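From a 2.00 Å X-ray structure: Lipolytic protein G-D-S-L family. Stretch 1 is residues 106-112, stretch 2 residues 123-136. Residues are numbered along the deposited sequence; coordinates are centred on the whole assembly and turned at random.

Stretch 1 106-112: IIGLETQ
Stretch 2 123-136: VVREVNEQLKAYAA

Residues 106-112 leave a β-strand and run as an extended segment across one face of the helix formed by residues 123-136. Ile 106, Ile 107 and Gly 108 have phi/psi values near -110/133, and the chain stays extended through Leu 109 (-94/119), Glu 110 (-70/155), Thr 111 (-81/170) and Gln 112 (-69/155). Every residue of the second stretch is helical, with phi between -58 and -68 and psi between -33 and -48, and i to i+4 backbone hydrogen bonds run unbroken from Val 127 N to Val 123 O (2.9 Å) through Ala 136 N to Lys 132 O (3.0 Å). The two chains run in opposite senses: Ile 107 lies nearest Ala 135, with 8.0 Å between their CA atoms, whereas Leu 109 lies nearest Asn 128, with CA atoms 5.8 Å apart. The contact buries 392 Å², both sides summed.

The helix presents Val 124, Asn 128, Leu 131 and Ala 135, whose CA-to-CB bonds all point toward the extended segment, as expected for residues spaced three or four apart. Ile 107 meets the later part of this row, its CA-to-CB bond pointing toward the helix. The m,t rotamer of Ile 107 (chi1 -62°, chi2 170°) carries Ile 107 CD1 to 4.3 Å from Ala 135 CB, while Ile 107 CG2 lies 4.2 Å from Leu 131 CD1. Leu 131 is also m,t (-73°, 174°). Gly 108 has no side chain and makes no close contact with the helix.

Leu 109 has the largest covered area, 81 Å². Its CA-to-CB bond points sideways, and the m,t rotamer (-51°, 178°) lays the side chain along the helix surface. Leu 109 CD2 lies 3.8 Å from Leu 131 CB, Leu 109 CD1 lies 3.9 Å from Lys 132 CG, and Leu 109 CB lies 3.6 Å from Asn 128 CG. The aliphatic part of Lys 132 thus borders the leucine, while its chi1 (-65°, m), extended chi2 (-175°) and chi4 (-161°), with chi3 between wells at -126°, place Lys 132 NZ 3.3 Å from Glu 129 OE1 in a salt bridge. Glu 129 is m,m (-72°, -48°) with chi3 at 120°, so its side chain folds back and its end comes nearer the contact than its CA-to-CB direction suggests.

Asn 128, with chi1 at -72° and chi2 at -17°, is the polar link. Asn 128 ND2 donates directly to Glu 110 O at 3.1 Å (N-H...O angle 161°). Asn 128 OD1 accepts from a water whose O is 2.8 Å away, and the same water O accepts from Glu 110 N at 3.1 Å, so the second link is water-mediated. The Glu 110 side chain (chi1 -148°, chi2 153°, chi3 20°) leads away, and its OE1 is hydrogen-bonded elsewhere in the structure.

Val 124, in the t rotamer (170°), completes the contact: Val 124 CG1 lies 3.8 Å from Glu 110 O and 3.9 Å from Thr 111 O. Thr 111, a p rotamer (46°), directs its CA-to-CB bond away from the helix.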

ATOM      1  N   ILE A 106       2.701   4.769   7.496  1.00 22.62           N
ATOM      2  CA  ILE A 106       2.207   3.371   7.551  1.00 24.16           C
ATOM      3  C   ILE A 106       2.560   2.717   6.260  1.00 23.17           C
ATOM      4  O   ILE A 106       2.279   3.251   5.184  1.00 22.25           O
ATOM      5  CB  ILE A 106       0.691   3.337   7.774  1.00 24.89           C
ATOM      6  CG1 ILE A 106       0.333   4.068   9.044  1.00 24.38           C
ATOM      7  CG2 ILE A 106       0.227   1.889   7.799  1.00 23.25           C
ATOM      8  CD1 ILE A 106      -1.122   4.452   9.144  1.00 26.43           C
ATOM      9  N   ILE A 107       3.193   1.554   6.350  1.00 21.97           N
ATOM     10  CA  ILE A 107       3.654   0.841   5.210  1.00 23.42           C
ATOM     11  C   ILE A 107       2.725  -0.328   4.840  1.00 26.47           C
ATOM     12  O   ILE A 107       2.338  -1.092   5.725  1.00 26.33           O
ATOM     13  CB  ILE A 107       5.070   0.236   5.499  1.00 28.35           C
ATOM     14  CG1 ILE A 107       6.077   1.339   5.762  1.00 31.69           C
ATOM     15  CG2 ILE A 107       5.580  -0.553   4.323  1.00 31.40           C
ATOM     16  CD1 ILE A 107       7.407   0.820   6.271  1.00 37.09           C
ATOM     17  N   GLY A 108       2.376  -0.456   3.558  1.00 22.71           N
ATOM     18  CA  GLY A 108       1.601  -1.600   3.089  1.00 23.27           C
ATOM     19  C   GLY A 108       2.502  -2.545   2.374  1.00 22.78           C
ATOM     20  O   GLY A 108       3.390  -2.118   1.645  1.00 21.86           O
ATOM     21  N   LEU A 109       2.353  -3.842   2.619  1.00 24.42           N
ATOM     22  CA  LEU A 109       3.138  -4.850   1.906  1.00 24.36           C
ATOM     23  C   LEU A 109       2.304  -5.279   0.730  1.00 25.80           C
ATOM     24  O   LEU A 109       1.244  -5.860   0.914  1.00 24.73           O
ATOM     25  CB  LEU A 109       3.441  -6.045   2.806  1.00 26.28           C
ATOM     26  CG  LEU A 109       4.042  -5.677   4.147  1.00 26.11           C
ATOM     27  CD1 LEU A 109       4.274  -6.914   5.031  1.00 28.40           C
ATOM     28  CD2 LEU A 109       5.346  -4.920   3.969  1.00 26.23           C
ATOM     29  N   GLU A 110       2.821  -5.078  -0.473  1.00 22.75           N
ATOM     30  CA  GLU A 110       2.065  -5.321  -1.643  1.00 23.71           C
ATOM     31  C   GLU A 110       1.826  -6.846  -1.846  1.00 23.57           C
ATOM     32  O   GLU A 110       2.585  -7.674  -1.379  1.00 23.42           O
ATOM     33  CB  GLU A 110       2.704  -4.676  -2.865  1.00 26.64           C
ATOM     34  CG  GLU A 110       1.626  -4.243  -3.889  1.00 34.29           C
ATOM     35  CD  GLU A 110       2.018  -3.047  -4.802  1.00 37.49           C
ATOM     36  OE1 GLU A 110       3.232  -2.772  -4.946  1.00 35.97           O
ATOM     37  OE2 GLU A 110       1.084  -2.411  -5.373  1.00 36.33           O
ATOM     38  N   THR A 111       0.772  -7.134  -2.553  1.00 22.07           N
ATOM     39  CA  THR A 111       0.243  -8.454  -2.763  1.00 24.41           C
ATOM     40  C   THR A 111       0.968  -9.215  -3.839  1.00 24.84           C
ATOM     41  O   THR A 111       1.805  -8.702  -4.569  1.00 25.72           O
ATOM     42  CB  THR A 111      -1.264  -8.311  -3.087  1.00 24.45           C
ATOM     43  OG1 THR A 111      -1.456  -7.275  -4.057  1.00 24.96           O
ATOM     44  CG2 THR A 111      -2.023  -7.914  -1.848  1.00 25.95           C
ATOM     45  N   GLN A 112       0.670 -10.498  -3.933  1.00 25.93           N
ATOM     46  CA  GLN A 112       1.444 -11.387  -4.781  1.00 24.20           C
ATOM     47  C   GLN A 112       1.308 -11.168  -6.266  1.00 23.57           C
ATOM     48  O   GLN A 112       0.298 -10.684  -6.758  1.00 24.79           O
ATOM     49  CB  GLN A 112       1.082 -12.845  -4.440  1.00 25.59           C
ATOM     50  CG  GLN A 112      -0.247 -13.299  -5.043  1.00 22.60           C
ATOM     51  CD  GLN A 112      -0.901 -14.400  -4.192  1.00 25.71           C
ATOM     52  OE1 GLN A 112      -1.157 -14.220  -3.001  1.00 27.33           O
ATOM     53  NE2 GLN A 112      -1.216 -15.517  -4.822  1.00 27.58           N
ATOM     54  N   VAL A 123      10.608 -11.933  -5.743  1.00 28.73           N
ATOM     55  CA  VAL A 123      11.141 -10.562  -5.561  1.00 29.36           C
ATOM     56  C   VAL A 123      10.236  -9.779  -4.589  1.00 28.42           C
ATOM     57  O   VAL A 123      10.699  -9.135  -3.613  1.00 30.63           O
ATOM     58  CB  VAL A 123      11.224  -9.832  -6.889  1.00 28.40           C
ATOM     59  CG1 VAL A 123      11.872  -8.474  -6.689  1.00 30.52           C
ATOM     60  CG2 VAL A 123      12.011 -10.629  -7.923  1.00 31.78           C
ATOM     61  N   VAL A 124       8.913  -9.940  -4.777  1.00 30.51           N
ATOM     62  CA  VAL A 124       7.911  -9.297  -3.905  1.00 26.60           C
ATOM     63  C   VAL A 124       8.124  -9.733  -2.461  1.00 26.37           C
ATOM     64  O   VAL A 124       8.146  -8.943  -1.518  1.00 25.33           O
ATOM     65  CB  VAL A 124       6.430  -9.658  -4.342  1.00 28.47           C
ATOM     66  CG1 VAL A 124       5.424  -9.191  -3.315  1.00 30.11           C
ATOM     67  CG2 VAL A 124       6.075  -9.016  -5.640  1.00 28.89           C
ATOM     68  N   ARG A 125       8.318 -11.032  -2.289  1.00 29.04           N
ATOM     69  CA  ARG A 125       8.534 -11.552  -0.970  1.00 29.88           C
ATOM     70  C   ARG A 125       9.776 -11.020  -0.327  1.00 26.54           C
ATOM     71  O   ARG A 125       9.741 -10.764   0.878  1.00 27.87           O
ATOM     72  CB  ARG A 125       8.529 -13.098  -0.964  1.00 31.72           C
ATOM     73  CG  ARG A 125       7.104 -13.623  -1.206  1.00 36.16           C
ATOM     74  CD  ARG A 125       7.002 -15.085  -1.549  1.00 41.03           C
ATOM     75  NE  ARG A 125       7.693 -15.869  -0.567  1.00 44.41           N
ATOM     76  CZ  ARG A 125       8.095 -17.134  -0.760  1.00 60.76           C
ATOM     77  NH1 ARG A 125       7.826 -17.813  -1.904  1.00 55.70           N
ATOM     78  NH2 ARG A 125       8.775 -17.731   0.214  1.00 63.27           N
ATOM     79  N   GLU A 126      10.846 -10.900  -1.090  1.00 30.93           N
ATOM     80  CA  GLU A 126      12.138 -10.359  -0.577  1.00 34.14           C
ATOM     81  C   GLU A 126      11.980  -8.916  -0.168  1.00 30.80           C
ATOM     82  O   GLU A 126      12.432  -8.523   0.887  1.00 32.04           O
ATOM     83  CB  GLU A 126      13.249 -10.424  -1.661  1.00 40.89           C
ATOM     84  CG  GLU A 126      13.796 -11.810  -2.013  1.00 54.15           C
ATOM     85  CD  GLU A 126      14.621 -11.891  -3.321  1.00 63.02           C
ATOM     86  OE1 GLU A 126      15.025 -10.859  -3.904  1.00 60.37           O
ATOM     87  OE2 GLU A 126      14.856 -13.027  -3.783  1.00 72.93           O
ATOM     88  N   VAL A 127      11.293  -8.107  -0.993  1.00 30.69           N
ATOM     89  CA  VAL A 127      11.003  -6.705  -0.630  1.00 25.20           C
ATOM     90  C   VAL A 127      10.243  -6.695   0.656  1.00 25.82           C
ATOM     91  O   VAL A 127      10.604  -5.970   1.581  1.00 27.73           O
ATOM     92  CB  VAL A 127      10.202  -5.969  -1.758  1.00 26.73           C
ATOM     93  CG1 VAL A 127       9.658  -4.641  -1.310  1.00 27.63           C
ATOM     94  CG2 VAL A 127      11.060  -5.799  -2.972  1.00 28.66           C
ATOM     95  N   ASN A 128       9.190  -7.521   0.771  1.00 25.40           N
ATOM     96  CA  ASN A 128       8.344  -7.401   1.934  1.00 26.90           C
ATOM     97  C   ASN A 128       9.047  -7.823   3.222  1.00 26.92           C
ATOM     98  O   ASN A 128       8.819  -7.233   4.276  1.00 27.74           O
ATOM     99  CB  ASN A 128       7.015  -8.170   1.781  1.00 26.69           C
ATOM    100  CG  ASN A 128       6.051  -7.530   0.812  1.00 26.18           C
ATOM    101  OD1 ASN A 128       6.193  -6.372   0.457  1.00 26.91           O
ATOM    102  ND2 ASN A 128       5.066  -8.318   0.355  1.00 26.94           N
ATOM    103  N   GLU A 129       9.882  -8.852   3.167  1.00 28.30           N
ATOM    104  CA  GLU A 129      10.721  -9.195   4.356  1.00 29.71           C
ATOM    105  C   GLU A 129      11.619  -8.061   4.822  1.00 27.70           C
ATOM    106  O   GLU A 129      11.701  -7.754   6.020  1.00 27.94           O
ATOM    107  CB  GLU A 129      11.611 -10.461   4.092  1.00 35.55           C
ATOM    108  CG  GLU A 129      10.803 -11.753   4.066  1.00 43.05           C
ATOM    109  CD  GLU A 129       9.827 -11.904   5.259  1.00 54.75           C
ATOM    110  OE1 GLU A 129       8.586 -12.004   4.983  1.00 56.84           O
ATOM    111  OE2 GLU A 129      10.274 -11.880   6.459  1.00 56.68           O
ATOM    112  N   GLN A 130      12.238  -7.379   3.886  1.00 31.57           N
ATOM    113  CA  GLN A 130      13.082  -6.246   4.257  1.00 31.59           C
ATOM    114  C   GLN A 130      12.293  -5.087   4.798  1.00 31.61           C
ATOM    115  O   GLN A 130      12.750  -4.381   5.698  1.00 30.15           O
ATOM    116  CB  GLN A 130      13.943  -5.832   3.091  1.00 34.65           C
ATOM    117  CG  GLN A 130      14.960  -6.885   2.666  1.00 38.19           C
ATOM    118  CD  GLN A 130      15.714  -6.499   1.414  1.00 42.24           C
ATOM    119  OE1 GLN A 130      16.596  -5.654   1.438  1.00 43.19           O
ATOM    120  NE2 GLN A 130      15.361  -7.111   0.307  1.00 50.15           N
ATOM    121  N   LEU A 131      11.067  -4.885   4.297  1.00 33.46           N
ATOM    122  CA  LEU A 131      10.234  -3.810   4.819  1.00 28.12           C
ATOM    123  C   LEU A 131       9.823  -4.111   6.235  1.00 27.00           C
ATOM    124  O   LEU A 131       9.777  -3.229   7.107  1.00 28.92           O
ATOM    125  CB  LEU A 131       8.950  -3.625   3.932  1.00 27.40           C
ATOM    126  CG  LEU A 131       9.160  -2.974   2.566  1.00 26.49           C
ATOM    127  CD1 LEU A 131       7.853  -2.996   1.730  1.00 27.72           C
ATOM    128  CD2 LEU A 131       9.648  -1.524   2.772  1.00 27.37           C
ATOM    129  N   LYS A 132       9.441  -5.354   6.494  1.00 28.58           N
ATOM    130  CA  LYS A 132       9.051  -5.688   7.874  1.00 30.69           C
ATOM    131  C   LYS A 132      10.233  -5.441   8.838  1.00 30.63           C
ATOM    132  O   LYS A 132      10.029  -4.974   9.951  1.00 32.81           O
ATOM    133  CB  LYS A 132       8.621  -7.138   8.041  1.00 30.29           C
ATOM    134  CG  LYS A 132       7.385  -7.510   7.305  1.00 33.12           C
ATOM    135  CD  LYS A 132       6.982  -8.932   7.623  1.00 40.20           C
ATOM    136  CE  LYS A 132       6.805  -9.739   6.375  1.00 49.20           C
ATOM    137  NZ  LYS A 132       5.997 -10.945   6.682  1.00 58.76           N
ATOM    138  N   ALA A 133      11.427  -5.740   8.384  1.00 35.90           N
ATOM    139  CA  ALA A 133      12.644  -5.552   9.225  1.00 39.70           C
ATOM    140  C   ALA A 133      12.904  -4.074   9.462  1.00 37.05           C
ATOM    141  O   ALA A 133      13.115  -3.642  10.597  1.00 36.33           O
ATOM    142  CB  ALA A 133      13.828  -6.207   8.569  1.00 39.59           C
ATOM    143  N   TYR A 134      12.795  -3.276   8.411  1.00 34.33           N
ATOM    144  CA  TYR A 134      12.920  -1.812   8.555  1.00 31.44           C
ATOM    145  C   TYR A 134      11.873  -1.237   9.513  1.00 34.07           C
ATOM    146  O   TYR A 134      12.174  -0.377  10.334  1.00 35.79           O
ATOM    147  CB  TYR A 134      12.869  -1.157   7.135  1.00 34.86           C
ATOM    148  CG  TYR A 134      13.048   0.347   7.112  1.00 37.26           C
ATOM    149  CD1 TYR A 134      11.992   1.195   7.359  1.00 32.83           C
ATOM    150  CD2 TYR A 134      14.293   0.903   6.877  1.00 33.44           C
ATOM    151  CE1 TYR A 134      12.165   2.566   7.362  1.00 37.84           C
ATOM    152  CE2 TYR A 134      14.493   2.263   6.923  1.00 36.12           C
ATOM    153  CZ  TYR A 134      13.435   3.101   7.137  1.00 38.96           C
ATOM    154  OH  TYR A 134      13.657   4.448   7.135  1.00 39.17           O
ATOM    155  N   ALA A 135      10.616  -1.662   9.389  1.00 31.63           N
ATOM    156  CA  ALA A 135       9.567  -1.096  10.168  1.00 30.16           C
ATOM    157  C   ALA A 135       9.726  -1.465  11.637  1.00 36.29           C
ATOM    158  O   ALA A 135       9.378  -0.684  12.514  1.00 38.06           O
ATOM    159  CB  ALA A 135       8.237  -1.626   9.692  1.00 32.07           C
ATOM    160  N   ALA A 136      10.131  -2.704  11.895  1.00 42.31           N
ATOM    161  CA  ALA A 136      10.362  -3.146  13.289  1.00 47.44           C
ATOM    162  C   ALA A 136      11.471  -2.268  13.918  1.00 44.56           C
ATOM    163  O   ALA A 136      11.313  -1.733  15.003  1.00 50.26           O
ATOM    164  CB  ALA A 136      10.745  -4.627  13.324  1.00 45.22           C
TER
HETATM  165  O   HOH W   1       5.669  -4.089  -1.058  1.00 30.53           O